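Local structure of extracellular invertase (5XH8) at residues F245-G250 with I270-S275; D288-S293 with A309-W314; Y120-W125 with V280-S285; P204-Y209 with G223-E228. The protein hydrolyses beta-fructofuranosides such as sucrose and, with high transfructosylation activity, transfers fructosyl groups to sugars, probably forming fructooligosaccharides such as 1-kestose. One frame throughout, in Å; residues are numbered along the deposited sequence.

Three of these four contacts pair strands of one beta-propeller, and the fourth joins two of its loops. Contacts 1 and 2 are buried, share one sheet and join directly where strand 265-274 runs beside strand 286-298. Contact 1 gathers carboxylates and an amide, whereas contact 2 is mostly aromatic and aliphatic, with polar groups toward the sodium end. Contact 4, also buried for the most part, belongs to the preceding sheet and sends Trp226 against Ile270 of contact 1 and Val292 of contact 2. Contact 3 is the partly exposed one: loops replace strands, and one hydroxyl takes two ring N-H groups. That hydroxyl, on Thr284, also meets Glu273 of contact 1, so surface and interior are connected.

Contact 1: F245-G250 with I270-S275; sequences FNFETG and IGTEGS
Glu248 and Glu273 bring their carboxylates together in a near-parallel stack, the planes 20° apart although the two side chains cross at about a right angle. Glu248 OE1 comes within 3.5 Å of Glu273 OE2; both are acceptors and do not bond each other, and each oxygen has other partners. Asn246 supplies one: its ND2 lies 2.9 Å from Glu273 OE2 and meets it on the anti lone pair, OE2 lying 24° out of the Asn246 amide plane. With CG anti to the backbone N (chi1 -172°), Asn246 runs side by side with Glu273. A water donates to Glu248 OE1 at 2.6 Å and only weakly to Glu273 OE1. On the Phe247 and Thr272 face of the ladder the chemistry turns apolar, and Ile270 CD1 makes a CH-pi contact 3.8 Å from the Phe247 ring centroid.

The second shell fixes the polar groups. Arg170 forms a salt bridge with Glu248 OE2, Tyr319 bonds Glu248 OE1, Thr284 holds Glu273 OE1 and Thr167 meets Asn246 OD1. A glycerol lies about 4 Å from the Glu248 side chain, consistent with the sugar-binding pocket of family 32 enzymes. The antiparallel backbone bonds include Glu248 N to Gly271 O at 2.9 Å. Strand 247-248 thus flanks strand 265-274, which has strand 286-298 on its other side, while side chains of Asn246 and Glu248 touch strand 166-176 and those of Phe247 and Ile270 touch strand 203-211.

Contact 2: D288-S293 with A309-W314; sequences DMLWVS and AGFLDW
Trp291 lays its indole flat over the backbone of Ala309 and Gly310, an example of how a glycine in a strand can make room for an aromatic face. From CB, the ring carbon CG is set between the backbone N and the carbonyl carbon (chi1 68°). CG itself is 4.0 Å from Gly310 O. CD1, at the ring edge, meets Phe311 O in plane at 3.4 Å, while NE1 passes 3.4 Å from Gly310 CA. Deeper in the ring, CE2 lies 3.5 Å from Gly310 N, which stands over the centre of the indole. At the far end CZ3 reaches Ala309 CA, whose CH-pi contact falls over the six-membered ring.

A second aromatic contact is made by Phe311. Leu290 CD2 makes a CH-pi contact over the centre of one ring face, 3.6 Å from the centroid; Trp314 CE3 lies over the opposite face, offset toward the rim. Asp288 OD1 meets the edge, 3.6 Å from Phe311 CE2, where the ring hydrogens probably offer it a slight positive charge. Backbone bonds between Trp291 and Gly310 run both ways, and a water links Met289 N to Asp313 O. Asp313 OD1 bonds Ser318 and Gly315, both sodium ligands, and His287, another ligand, directly precedes Asp288. Ring-face CH-pi contacts thus accompany the backbone bonds of the hairpin, while its polar end, through Asp313, is consistent with holding the sodium ligands Ser318 and Gly315 in place.

Contact 3: Y120-W125 with V280-S285; sequences YLPIHW and VPQLTS
His124 and Trp125 reach Thr284 from different first torsions: His124 carries CG anti to the backbone N (chi1 -161°), whereas Trp125 has CG between the N and the carbonyl carbon (chi1 64°). From these two CG positions, the rings of consecutive residues both bring an N-H to one oxygen. His124 NE2 donates to Thr284 OG1 at 2.9 Å, with the acceptor tilted from the imidazole plane; Trp125 NE1 donates to the same atom at 3.0 Å, with the acceptor in the indole plane. Outside the two loops, Glu273 is a further partner of that hydroxyl, so three groups grip Thr284 OG1.

The imidazole is also sandwiched. Gln282 C stands 3.5 Å above one face, offset toward the rim, and Trp125 CD1 lies over the opposite face at 3.4 Å from the plane. Its rotation is fixed further by Ser126, whose OG bonds His124 ND1 and also Gln282 N. Gln282 presents itself from the type II turn Val280 to Leu283, and its OE1 packs 3.6 Å from Pro122 CB, near the solvent side, where a water at 2.7 Å from the same OE1 makes a weak link to Ile123 O.

Glycerols, probably from the crystallisation liquor, bond Ile123 O and Trp125 O, consistent with a polyol-binding surface nearby. Loops connecting strands of two different sheets meet here, as at the end of a beta-propeller, where family 32 enzymes have their sugar site.

Contact 4: P204-Y209 with G223-E228; sequences PAQFLY and GQWWHE
Gln206 and Trp225 form the tight part of this hairpin. Trp225 NE1 donates to Gln206 OE1 at 2.8 Å in a nearly straight bond (167° at the hydrogen), with the oxygen in the indole plane. Amide and ring run side by side, and the extended Gln206 chain puts its other end against a second tryptophan: NE2 comes 3.9 Å from Trp226 CE3, at the edge of a ring whose plane is 78° from the amide. That NE2 is satisfied by Thr268, so both ends of the buried amide have a polar partner. Leu208 CD2 fills in beside Trp225, 3.7 Å from its CB. Trp226 NE1, in turn, is held by Glu228 OE2 at 2.8 Å.

The Ala205 and His227 side is more sparsely packed. Their CB atoms touch at 3.7 Å, but the exposed His227 leads its ring away, with CG between the backbone N and the carbonyl carbon. Gln224, the centre of an inverse gamma turn, rests its CG on Phe207 CD1 at 3.8 Å and its NE2 on Ala205 CB. Along the backbone Gln206 N bonds Trp226 O, and before the turn's centre Gly223 O also accepts a bond from Leu208 N.

Strand 219-227 is outermost in its four-stranded sheet, and strand 203-211 lies between it and strand 191-199. The two tryptophans face the next sheet, meeting Phe304 of strand 302-311, while Trp226 also meets Phe247 of strand 247-248.

Contact 1: F245-G250 with I270-S275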
# COMPACT_ATOMS: atom_id res chain seq x y z
N PHE A 245 -21.34 -14.36 7.45
CA PHE A 245 -19.99 -14.08 7.96
C PHE A 245 -19.22 -12.96 7.29
O PHE A 245 -18.18 -12.54 7.79
CB PHE A 245 -19.18 -15.35 7.93
CG PHE A 245 -19.70 -16.42 8.87
CD1 PHE A 245 -20.70 -17.29 8.46
CD2 PHE A 245 -19.18 -16.54 10.16
CE1 PHE A 245 -21.17 -18.29 9.32
CE2 PHE A 245 -19.65 -17.53 11.03
CZ PHE A 245 -20.64 -18.41 10.60
N ASN A 246 -19.72 -12.47 6.16
CA ASN A 246 -19.02 -11.44 5.39
C ASN A 246 -19.97 -10.89 4.33
O ASN A 246 -20.74 -11.65 3.77
CB ASN A 246 -17.78 -12.05 4.72
CG ASN A 246 -16.90 -11.01 4.06
OD1 ASN A 246 -16.35 -10.13 4.73
ND2 ASN A 246 -16.76 -11.11 2.75
N PHE A 247 -19.95 -9.58 4.10
CA PHE A 247 -20.69 -8.97 3.00
C PHE A 247 -19.78 -8.78 1.77
O PHE A 247 -18.60 -8.44 1.92
CB PHE A 247 -21.23 -7.58 3.36
CG PHE A 247 -22.36 -7.55 4.38
CD1 PHE A 247 -23.14 -8.67 4.68
CD2 PHE A 247 -22.67 -6.35 5.00
CE1 PHE A 247 -24.16 -8.59 5.62
CE2 PHE A 247 -23.70 -6.26 5.93
CZ PHE A 247 -24.45 -7.38 6.23
N GLU A 248 -20.36 -8.97 0.58
CA GLU A 248 -19.70 -8.82 -0.72
C GLU A 248 -20.58 -7.96 -1.63
O GLU A 248 -21.80 -7.87 -1.43
CB GLU A 248 -19.47 -10.20 -1.34
CG GLU A 248 -18.58 -11.13 -0.50
CD GLU A 248 -18.00 -12.26 -1.32
OE1 GLU A 248 -18.73 -13.26 -1.54
OE2 GLU A 248 -16.83 -12.10 -1.80
N THR A 249 -19.94 -7.33 -2.61
CA THR A 249 -20.60 -6.60 -3.72
C THR A 249 -21.75 -5.68 -3.30
O THR A 249 -22.81 -5.63 -3.96
CB THR A 249 -21.06 -7.57 -4.84
OG1 THR A 249 -22.12 -8.40 -4.36
CG2 THR A 249 -19.90 -8.43 -5.29
N GLY A 250 -21.53 -4.96 -2.20
CA GLY A 250 -22.47 -3.96 -1.72
C GLY A 250 -22.71 -2.90 -2.77
O GLY A 250 -21.77 -2.27 -3.21
N ILE A 270 -26.54 -6.86 -1.52
CA ILE A 270 -25.31 -7.47 -1.02
C ILE A 270 -25.34 -8.95 -1.23
O ILE A 270 -26.41 -9.54 -1.22
CB ILE A 270 -25.11 -7.29 0.50
CG1 ILE A 270 -26.42 -7.53 1.27
CG2 ILE A 270 -24.59 -5.90 0.79
CD1 ILE A 270 -26.18 -7.85 2.71
N GLY A 271 -24.16 -9.53 -1.42
CA GLY A 271 -23.96 -10.95 -1.26
C GLY A 271 -23.58 -11.19 0.20
O GLY A 271 -22.82 -10.42 0.78
N THR A 272 -24.08 -12.27 0.79
CA THR A 272 -23.60 -12.68 2.10
C THR A 272 -23.01 -14.08 2.01
O THR A 272 -23.56 -14.96 1.34
CB THR A 272 -24.71 -12.62 3.20
OG1 THR A 272 -25.60 -13.73 3.11
CG2 THR A 272 -25.48 -11.35 3.09
N GLU A 273 -21.87 -14.26 2.68
CA GLU A 273 -21.13 -15.51 2.69
C GLU A 273 -21.48 -16.28 3.96
O GLU A 273 -21.09 -15.89 5.07
CB GLU A 273 -19.62 -15.26 2.63
CG GLU A 273 -19.16 -14.53 1.37
CD GLU A 273 -17.67 -14.68 1.16
OE1 GLU A 273 -17.23 -15.80 0.81
OE2 GLU A 273 -16.95 -13.69 1.40
N GLY A 274 -22.21 -17.38 3.77
CA GLY A 274 -22.68 -18.24 4.85
C GLY A 274 -21.95 -19.56 4.98
O GLY A 274 -21.17 -19.98 4.10
N SER A 275 -22.23 -20.22 6.10
CA SER A 275 -21.57 -21.46 6.47
C SER A 275 -22.44 -22.20 7.46
O SER A 275 -23.13 -21.57 8.23
CB SER A 275 -20.25 -21.13 7.15
OG SER A 275 -19.48 -22.30 7.38
O HOH W 1 -18.13 -15.61 -2.53

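Contact 2: D288-S293 with A309-W314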
# COMPACT_ATOMS: atom_id res chain seq x y z
N ASP A 288 -25.96 -16.06 -0.40
CA ASP A 288 -27.26 -15.38 -0.46
C ASP A 288 -27.19 -14.04 -1.19
O ASP A 288 -26.32 -13.24 -0.88
CB ASP A 288 -27.79 -15.10 0.96
CG ASP A 288 -28.29 -16.35 1.66
OD1 ASP A 288 -28.57 -17.38 0.99
OD2 ASP A 288 -28.40 -16.26 2.91
N MET A 289 -28.12 -13.80 -2.13
CA MET A 289 -28.18 -12.59 -2.95
C MET A 289 -29.34 -11.72 -2.48
O MET A 289 -30.49 -11.85 -2.95
CB MET A 289 -28.33 -12.92 -4.43
CG MET A 289 -28.14 -11.73 -5.38
SD MET A 289 -26.63 -10.78 -5.07
CE MET A 289 -27.25 -9.24 -4.37
N LEU A 290 -29.03 -10.85 -1.53
CA LEU A 290 -30.04 -10.08 -0.79
C LEU A 290 -30.21 -8.63 -1.25
O LEU A 290 -29.30 -8.02 -1.82
CB LEU A 290 -29.69 -10.10 0.70
CG LEU A 290 -29.42 -11.43 1.38
CD1 LEU A 290 -29.07 -11.23 2.85
CD2 LEU A 290 -30.62 -12.34 1.26
N TRP A 291 -31.42 -8.10 -1.01
CA TRP A 291 -31.71 -6.66 -1.05
C TRP A 291 -32.20 -6.23 0.34
O TRP A 291 -32.72 -7.06 1.11
CB TRP A 291 -32.72 -6.28 -2.13
CG TRP A 291 -34.15 -6.80 -1.88
CD1 TRP A 291 -34.70 -7.93 -2.40
CD2 TRP A 291 -35.16 -6.19 -1.05
NE1 TRP A 291 -35.99 -8.07 -1.96
CE2 TRP A 291 -36.31 -7.03 -1.13
CE3 TRP A 291 -35.22 -5.03 -0.26
CZ2 TRP A 291 -37.52 -6.75 -0.43
CZ3 TRP A 291 -36.43 -4.75 0.45
CH2 TRP A 291 -37.55 -5.62 0.35
N VAL A 292 -31.99 -4.96 0.66
CA VAL A 292 -32.33 -4.41 1.99
C VAL A 292 -32.75 -2.97 1.84
O VAL A 292 -32.05 -2.19 1.18
CB VAL A 292 -31.14 -4.44 2.97
CG1 VAL A 292 -31.60 -4.10 4.39
CG2 VAL A 292 -30.46 -5.79 2.97
N SER A 293 -33.89 -2.64 2.45
CA SER A 293 -34.39 -1.26 2.53
C SER A 293 -34.01 -0.73 3.90
O SER A 293 -34.01 -1.47 4.86
CB SER A 293 -35.92 -1.23 2.39
OG SER A 293 -36.41 0.09 2.54
N ALA A 309 -36.22 -6.60 4.11
CA ALA A 309 -35.19 -7.24 3.30
C ALA A 309 -35.72 -8.51 2.66
O ALA A 309 -36.69 -9.15 3.16
CB ALA A 309 -33.98 -7.55 4.16
N GLY A 310 -35.09 -8.88 1.55
CA GLY A 310 -35.47 -10.06 0.79
C GLY A 310 -34.34 -10.51 -0.10
O GLY A 310 -33.19 -10.09 0.11
N PHE A 311 -34.67 -11.34 -1.08
CA PHE A 311 -33.69 -11.82 -2.05
C PHE A 311 -33.90 -11.09 -3.38
O PHE A 311 -35.03 -10.95 -3.84
CB PHE A 311 -33.82 -13.33 -2.28
CG PHE A 311 -33.21 -14.16 -1.20
CD1 PHE A 311 -33.89 -14.41 -0.02
CD2 PHE A 311 -31.94 -14.74 -1.37
CE1 PHE A 311 -33.33 -15.19 0.97
CE2 PHE A 311 -31.38 -15.53 -0.38
CZ PHE A 311 -32.08 -15.76 0.80
N LEU A 312 -32.81 -10.57 -3.96
CA LEU A 312 -32.82 -10.12 -5.34
C LEU A 312 -32.95 -11.33 -6.30
O LEU A 312 -33.53 -11.22 -7.41
CB LEU A 312 -31.57 -9.30 -5.62
CG LEU A 312 -31.39 -8.74 -7.02
CD1 LEU A 312 -32.57 -7.87 -7.46
CD2 LEU A 312 -30.10 -7.97 -7.07
N ASP A 313 -32.38 -12.45 -5.89
CA ASP A 313 -32.60 -13.72 -6.61
C ASP A 313 -32.40 -14.87 -5.64
O ASP A 313 -31.36 -14.94 -4.96
CB ASP A 313 -31.70 -13.90 -7.85
CG ASP A 313 -32.24 -14.99 -8.77
OD1 ASP A 313 -32.00 -16.18 -8.48
OD2 ASP A 313 -32.94 -14.67 -9.75
N TRP A 314 -33.40 -15.75 -5.58
CA TRP A 314 -33.39 -16.91 -4.67
C TRP A 314 -32.51 -18.06 -5.16
O TRP A 314 -32.31 -19.03 -4.42
CB TRP A 314 -34.84 -17.42 -4.41
CG TRP A 314 -35.65 -16.57 -3.49
CD1 TRP A 314 -36.43 -15.50 -3.83
CD2 TRP A 314 -35.78 -16.73 -2.08
NE1 TRP A 314 -37.02 -14.97 -2.71
CE2 TRP A 314 -36.65 -15.71 -1.63
CE3 TRP A 314 -35.25 -17.64 -1.15
CZ2 TRP A 314 -36.99 -15.57 -0.29
CZ3 TRP A 314 -35.60 -17.50 0.18
CH2 TRP A 314 -36.46 -16.47 0.60
O HOH W 2 -29.41 -16.17 -3.32

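Contact 3: Y120-W125 with V280-S285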
# COMPACT_ATOMS: atom_id res chain seq x y z
N TYR A 120 -1.91 -10.26 -2.56
CA TYR A 120 -1.67 -11.49 -1.77
C TYR A 120 -2.92 -12.36 -1.77
O TYR A 120 -4.03 -11.84 -1.60
CB TYR A 120 -1.30 -11.20 -0.31
CG TYR A 120 -0.01 -10.45 -0.20
CD1 TYR A 120 1.22 -11.12 -0.24
CD2 TYR A 120 -0.00 -9.06 -0.11
CE1 TYR A 120 2.42 -10.41 -0.20
CE2 TYR A 120 1.19 -8.34 -0.10
CZ TYR A 120 2.39 -9.01 -0.14
OH TYR A 120 3.56 -8.30 -0.11
N LEU A 121 -2.71 -13.66 -1.93
CA LEU A 121 -3.75 -14.68 -1.85
C LEU A 121 -3.20 -15.80 -0.92
O LEU A 121 -2.00 -15.93 -0.78
CB LEU A 121 -4.05 -15.24 -3.24
CG LEU A 121 -4.85 -14.37 -4.20
CD1 LEU A 121 -4.95 -15.05 -5.56
CD2 LEU A 121 -6.26 -14.11 -3.66
N PRO A 122 -4.05 -16.58 -0.26
CA PRO A 122 -5.53 -16.54 -0.38
C PRO A 122 -6.18 -15.46 0.46
O PRO A 122 -5.58 -14.94 1.38
CB PRO A 122 -5.95 -17.92 0.14
CG PRO A 122 -4.91 -18.26 1.15
CD PRO A 122 -3.60 -17.70 0.60
N ILE A 123 -7.44 -15.16 0.16
CA ILE A 123 -8.23 -14.21 0.92
C ILE A 123 -9.56 -14.90 1.18
O ILE A 123 -10.25 -15.32 0.23
CB ILE A 123 -8.48 -12.91 0.11
CG1 ILE A 123 -7.15 -12.23 -0.31
CG2 ILE A 123 -9.37 -11.95 0.89
CD1 ILE A 123 -7.35 -11.26 -1.46
N HIS A 124 -9.93 -15.03 2.45
CA HIS A 124 -11.24 -15.58 2.81
C HIS A 124 -11.64 -15.18 4.23
O HIS A 124 -10.80 -15.08 5.10
CB HIS A 124 -11.27 -17.10 2.65
CG HIS A 124 -12.65 -17.67 2.55
ND1 HIS A 124 -13.26 -18.31 3.60
CD2 HIS A 124 -13.55 -17.65 1.54
CE1 HIS A 124 -14.47 -18.70 3.24
NE2 HIS A 124 -14.67 -18.31 1.99
N TRP A 125 -12.93 -14.97 4.44
CA TRP A 125 -13.45 -14.57 5.74
C TRP A 125 -13.10 -15.55 6.88
O TRP A 125 -12.95 -15.12 8.01
CB TRP A 125 -14.98 -14.33 5.68
CG TRP A 125 -15.79 -15.55 5.36
CD1 TRP A 125 -16.28 -15.89 4.13
CD2 TRP A 125 -16.23 -16.56 6.26
NE1 TRP A 125 -16.98 -17.06 4.20
CE2 TRP A 125 -16.96 -17.51 5.50
CE3 TRP A 125 -16.05 -16.79 7.63
CZ2 TRP A 125 -17.52 -18.66 6.06
CZ3 TRP A 125 -16.62 -17.94 8.20
CH2 TRP A 125 -17.33 -18.86 7.41
N VAL A 280 -15.89 -24.65 7.67
CA VAL A 280 -14.86 -25.38 6.91
C VAL A 280 -13.87 -24.36 6.31
O VAL A 280 -14.30 -23.44 5.60
CB VAL A 280 -15.50 -26.24 5.81
CG1 VAL A 280 -14.43 -26.97 5.00
CG2 VAL A 280 -16.49 -27.23 6.44
N PRO A 281 -12.55 -24.51 6.58
CA PRO A 281 -11.62 -23.48 6.17
C PRO A 281 -11.69 -23.20 4.67
O PRO A 281 -11.69 -24.14 3.86
CB PRO A 281 -10.24 -24.05 6.56
CG PRO A 281 -10.54 -24.95 7.72
CD PRO A 281 -11.88 -25.55 7.41
N GLN A 282 -11.78 -21.91 4.33
CA GLN A 282 -11.87 -21.40 2.97
C GLN A 282 -13.11 -21.80 2.18
O GLN A 282 -13.10 -21.68 0.96
CB GLN A 282 -10.59 -21.72 2.16
CG GLN A 282 -9.37 -21.04 2.75
CD GLN A 282 -8.14 -21.16 1.85
OE1 GLN A 282 -8.14 -20.69 0.73
NE2 GLN A 282 -7.11 -21.74 2.37
N LEU A 283 -14.17 -22.22 2.85
CA LEU A 283 -15.40 -22.60 2.17
C LEU A 283 -16.54 -21.71 2.58
O LEU A 283 -16.85 -21.60 3.78
CB LEU A 283 -15.81 -24.05 2.46
CG LEU A 283 -17.10 -24.54 1.75
CD1 LEU A 283 -16.89 -24.57 0.25
CD2 LEU A 283 -17.53 -25.92 2.25
N THR A 284 -17.16 -21.09 1.58
CA THR A 284 -18.45 -20.45 1.73
C THR A 284 -19.49 -21.41 1.19
O THR A 284 -19.47 -21.71 -0.00
CB THR A 284 -18.51 -19.12 0.97
OG1 THR A 284 -17.56 -18.23 1.55
CG2 THR A 284 -19.91 -18.52 1.06
N SER A 285 -20.38 -21.91 2.05
CA SER A 285 -21.32 -22.96 1.62
C SER A 285 -22.61 -22.37 1.13
O SER A 285 -23.27 -22.99 0.32
CB SER A 285 -21.60 -23.98 2.75
OG SER A 285 -22.03 -23.28 3.89
O HOH W 3 -9.67 -18.66 -0.31

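Contact 4: P204-Y209 with G223-E228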
# COMPACT_ATOMS: atom_id res chain seq x y z
N PRO A 204 -20.20 -8.95 9.62
CA PRO A 204 -20.21 -8.27 8.33
C PRO A 204 -20.47 -6.77 8.41
O PRO A 204 -21.13 -6.29 9.36
CB PRO A 204 -21.35 -8.96 7.57
CG PRO A 204 -22.24 -9.51 8.64
CD PRO A 204 -21.29 -9.94 9.71
N ALA A 205 -19.98 -6.03 7.41
CA ALA A 205 -20.14 -4.59 7.36
C ALA A 205 -19.90 -3.99 5.99
O ALA A 205 -19.22 -4.57 5.15
CB ALA A 205 -19.19 -3.93 8.35
N GLN A 206 -20.49 -2.81 5.79
CA GLN A 206 -20.10 -1.90 4.75
C GLN A 206 -19.36 -0.74 5.39
O GLN A 206 -19.88 -0.07 6.32
CB GLN A 206 -21.32 -1.36 4.01
CG GLN A 206 -22.08 -2.41 3.24
CD GLN A 206 -23.21 -1.82 2.41
OE1 GLN A 206 -23.48 -0.61 2.46
NE2 GLN A 206 -23.86 -2.66 1.63
N PHE A 207 -18.16 -0.50 4.88
CA PHE A 207 -17.34 0.62 5.28
C PHE A 207 -17.62 1.76 4.31
O PHE A 207 -17.47 1.57 3.10
CB PHE A 207 -15.86 0.22 5.21
CG PHE A 207 -15.53 -1.01 6.00
CD1 PHE A 207 -15.29 -0.92 7.38
CD2 PHE A 207 -15.48 -2.24 5.40
CE1 PHE A 207 -14.99 -2.04 8.12
CE2 PHE A 207 -15.18 -3.37 6.13
CZ PHE A 207 -14.94 -3.27 7.49
N LEU A 208 -17.98 2.93 4.85
CA LEU A 208 -18.45 4.07 4.04
C LEU A 208 -17.37 5.13 3.97
O LEU A 208 -16.72 5.41 4.99
CB LEU A 208 -19.75 4.65 4.63
CG LEU A 208 -20.39 5.86 3.91
CD1 LEU A 208 -20.87 5.49 2.51
CD2 LEU A 208 -21.54 6.45 4.74
N TYR A 209 -17.20 5.72 2.78
CA TYR A 209 -16.24 6.79 2.54
C TYR A 209 -16.84 7.89 1.69
O TYR A 209 -17.76 7.65 0.92
CB TYR A 209 -14.99 6.26 1.78
CG TYR A 209 -14.18 5.24 2.52
CD1 TYR A 209 -14.61 3.91 2.59
CD2 TYR A 209 -12.99 5.57 3.14
CE1 TYR A 209 -13.87 2.97 3.28
CE2 TYR A 209 -12.24 4.63 3.82
CZ TYR A 209 -12.69 3.33 3.87
OH TYR A 209 -11.99 2.39 4.56
N GLY A 223 -17.11 5.64 8.71
CA GLY A 223 -17.52 4.60 9.66
C GLY A 223 -18.18 3.41 9.00
O GLY A 223 -18.49 3.43 7.80
N GLN A 224 -18.41 2.39 9.81
CA GLN A 224 -19.23 1.26 9.39
C GLN A 224 -20.70 1.66 9.37
O GLN A 224 -21.43 1.36 10.32
CB GLN A 224 -19.05 0.09 10.34
CG GLN A 224 -17.64 -0.46 10.29
CD GLN A 224 -17.38 -1.39 11.42
OE1 GLN A 224 -16.66 -1.04 12.36
NE2 GLN A 224 -17.94 -2.59 11.34
N TRP A 225 -21.14 2.30 8.30
CA TRP A 225 -22.48 2.85 8.26
C TRP A 225 -23.56 1.75 8.40
O TRP A 225 -24.66 2.05 8.82
CB TRP A 225 -22.69 3.76 7.03
CG TRP A 225 -23.19 3.08 5.81
CD1 TRP A 225 -22.72 1.92 5.25
CD2 TRP A 225 -24.27 3.51 4.99
NE1 TRP A 225 -23.46 1.59 4.14
CE2 TRP A 225 -24.42 2.55 3.95
CE3 TRP A 225 -25.15 4.60 5.04
CZ2 TRP A 225 -25.40 2.66 2.96
CZ3 TRP A 225 -26.12 4.72 4.04
CH2 TRP A 225 -26.24 3.75 3.02
N TRP A 226 -23.23 0.51 8.03
CA TRP A 226 -24.09 -0.63 8.29
C TRP A 226 -23.22 -1.81 8.69
O TRP A 226 -22.24 -2.14 7.99
CB TRP A 226 -24.94 -0.99 7.04
CG TRP A 226 -25.86 -2.18 7.24
CD1 TRP A 226 -26.54 -2.51 8.40
CD2 TRP A 226 -26.23 -3.15 6.27
NE1 TRP A 226 -27.26 -3.66 8.20
CE2 TRP A 226 -27.11 -4.07 6.91
CE3 TRP A 226 -25.91 -3.35 4.92
CZ2 TRP A 226 -27.66 -5.18 6.25
CZ3 TRP A 226 -26.44 -4.46 4.26
CH2 TRP A 226 -27.32 -5.36 4.93
N HIS A 227 -23.53 -2.41 9.83
CA HIS A 227 -22.85 -3.60 10.28
C HIS A 227 -23.82 -4.45 11.09
O HIS A 227 -24.77 -3.93 11.64
CB HIS A 227 -21.60 -3.22 11.09
CG HIS A 227 -21.91 -2.47 12.34
ND1 HIS A 227 -22.09 -3.09 13.56
CD2 HIS A 227 -22.11 -1.15 12.56
CE1 HIS A 227 -22.38 -2.19 14.48
NE2 HIS A 227 -22.41 -1.00 13.90
N GLU A 228 -23.59 -5.75 11.13
CA GLU A 228 -24.45 -6.68 11.85
C GLU A 228 -23.57 -7.68 12.56
O GLU A 228 -22.44 -7.94 12.11
CB GLU A 228 -25.36 -7.43 10.89
CG GLU A 228 -26.31 -6.57 10.09
CD GLU A 228 -27.44 -5.98 10.91
OE1 GLU A 228 -27.62 -6.37 12.08
OE2 GLU A 228 -28.15 -5.11 10.37